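Local coordinates for genome polyprotein (Chicken sicinivirus JSY, PDB 6QWT) that is the polymerase piece of a viral polyprotein, an RNA-dependent RNA polymerase that probably copies the viral RNA genome during replication, at residues S239-S243 with V244-L248. Residues are numbered along the deposited sequence; the frame is centred on the assembly and turned at random.
Sequences STIPS and VVFKL
Ile241 brings its CG2 methyl up to the CD2–CE2 side of the Phe246 ring, 3.4 Å from CE2 and 3.7 Å from CD2, and the two side chains cross at about a right angle. With chi1 at -74°, CG1 stands beside the backbone N and CG2 lies anti to it, which points the CG2 methyl to Phe246. One residue on, Pro242 takes the N-cap position of helix 243-256. Its ring meets Val245, CG to CG2 at 3.6 Å, and its CB makes a looser contact with Val244 CG1 at 4.1 Å. The Val245 methyl reaches the proline with CG2 beside its own backbone N. Proline has no side-chain acceptor for capping; here its carbonyl serves the first turn through a bond spanning three residues, Val245 N to Pro242 O, long at 3.3 Å and bent (N-H...O 141°), the donor well above the carbonyl plane. Lys247 N to Ser243 O, 2.9 Å, is an ordinary i to i+4 helical bond and straighter (165°). Asp62 takes the N-H of Ser243 through OD1, a carboxylate that would probably suit the helix dipole. This is the bend between helices 237-240 and 243-256, just after strand 230-235 in the polymerase catalytic region; Val307 of helix 298-316 packs on Ile241, Val245 and Phe246, Tyr276 of helix 267-276 touches Phe246 and Lys247, and Leu70 of helix 70-81 meets Val244.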
loop_
_atom_site.group_PDB
_atom_site.type_symbol
_atom_site.label_atom_id
_atom_site.label_comp_id
_atom_site.label_asym_id
_atom_site.label_seq_id
_atom_site.Cartn_x
_atom_site.Cartn_y
_atom_site.Cartn_z
ATOM N N SER A 239 -4.392 9.959 6.415
ATOM C CA SER A 239 -5.083 11.178 6.812
ATOM C C SER A 239 -4.135 12.319 7.154
ATOM O O SER A 239 -4.499 13.487 6.976
ATOM C CB SER A 239 -5.993 10.907 8.017
ATOM O OG SER A 239 -7.086 10.083 7.655
ATOM N N THR A 240 -2.926 12.014 7.619
ATOM C CA THR A 240 -2.025 13.027 8.150
ATOM C C THR A 240 -1.091 13.627 7.105
ATOM O O THR A 240 -0.389 14.597 7.415
ATOM C CB THR A 240 -1.191 12.437 9.291
ATOM O OG1 THR A 240 -0.577 11.220 8.850
ATOM C CG2 THR A 240 -2.075 12.144 10.494
ATOM N N ILE A 241 -1.052 13.083 5.892
ATOM C CA ILE A 241 -0.179 13.624 4.853
ATOM C C ILE A 241 -0.659 15.022 4.488
ATOM O O ILE A 241 -1.826 15.200 4.106
ATOM C CB ILE A 241 -0.141 12.718 3.614
ATOM C CG1 ILE A 241 0.693 11.467 3.888
ATOM C CG2 ILE A 241 0.429 13.478 2.428
ATOM C CD1 ILE A 241 0.454 10.366 2.881
ATOM N N PRO A 242 0.189 16.037 4.597
ATOM C CA PRO A 242 -0.246 17.400 4.286
ATOM C C PRO A 242 -0.286 17.667 2.790
ATOM O O PRO A 242 0.478 17.098 2.007
ATOM C CB PRO A 242 0.809 18.271 4.979
ATOM C CG PRO A 242 2.014 17.419 5.037
ATOM C CD PRO A 242 1.540 16.003 5.183
ATOM N N SER A 243 -1.205 18.558 2.408
ATOM C CA SER A 243 -1.368 18.926 1.006
ATOM C C SER A 243 -0.063 19.427 0.401
ATOM O O SER A 243 0.235 19.151 -0.767
ATOM C CB SER A 243 -2.447 20.003 0.871
ATOM O OG SER A 243 -3.739 19.431 0.862
ATOM N N VAL A 244 0.724 20.166 1.184
ATOM C CA VAL A 244 1.884 20.862 0.640
ATOM C C VAL A 244 2.907 19.883 0.075
ATOM O O VAL A 244 3.594 20.193 -0.907
ATOM C CB VAL A 244 2.489 21.783 1.724
ATOM C CG1 VAL A 244 3.020 20.967 2.898
ATOM C CG2 VAL A 244 3.564 22.687 1.133
ATOM N N VAL A 245 3.011 18.682 0.651
ATOM C CA VAL A 245 3.971 17.703 0.144
ATOM C C VAL A 245 3.556 17.214 -1.239
ATOM O O VAL A 245 4.373 17.157 -2.168
ATOM C CB VAL A 245 4.126 16.535 1.136
ATOM C CG1 VAL A 245 5.126 15.521 0.603
ATOM C CG2 VAL A 245 4.567 17.045 2.499
ATOM N N PHE A 246 2.277 16.858 -1.401
ATOM C CA PHE A 246 1.776 16.441 -2.709
ATOM C C PHE A 246 1.918 17.556 -3.737
ATOM O O PHE A 246 2.294 17.308 -4.888
ATOM C CB PHE A 246 0.312 16.015 -2.603
ATOM C CG PHE A 246 0.122 14.573 -2.242
ATOM C CD1 PHE A 246 0.612 13.573 -3.063
ATOM C CD2 PHE A 246 -0.552 14.219 -1.086
ATOM C CE1 PHE A 246 0.439 12.240 -2.734
ATOM C CE2 PHE A 246 -0.732 12.888 -0.754
ATOM C CZ PHE A 246 -0.234 11.899 -1.577
ATOM N N LYS A 247 1.603 18.792 -3.338
ATOM C CA LYS A 247 1.703 19.922 -4.256
ATOM C C LYS A 247 3.132 20.104 -4.756
ATOM O O LYS A 247 3.357 20.314 -5.954
ATOM C CB LYS A 247 1.199 21.191 -3.568
ATOM C CG LYS A 247 0.977 22.369 -4.498
ATOM C CD LYS A 247 0.912 23.679 -3.721
ATOM C CE LYS A 247 2.239 24.429 -3.787
ATOM N NZ LYS A 247 2.562 25.150 -2.521
ATOM N N LEU A 248 4.112 20.021 -3.855
ATOM C CA LEU A 248 5.503 20.172 -4.267
ATOM C C LEU A 248 5.943 19.022 -5.167
ATOM O O LEU A 248 6.696 19.230 -6.125
ATOM C CB LEU A 248 6.405 20.276 -3.038
ATOM C CG LEU A 248 6.198 21.564 -2.236
ATOM C CD1 LEU A 248 6.948 21.533 -0.913
ATOM C CD2 LEU A 248 6.603 22.769 -3.066
#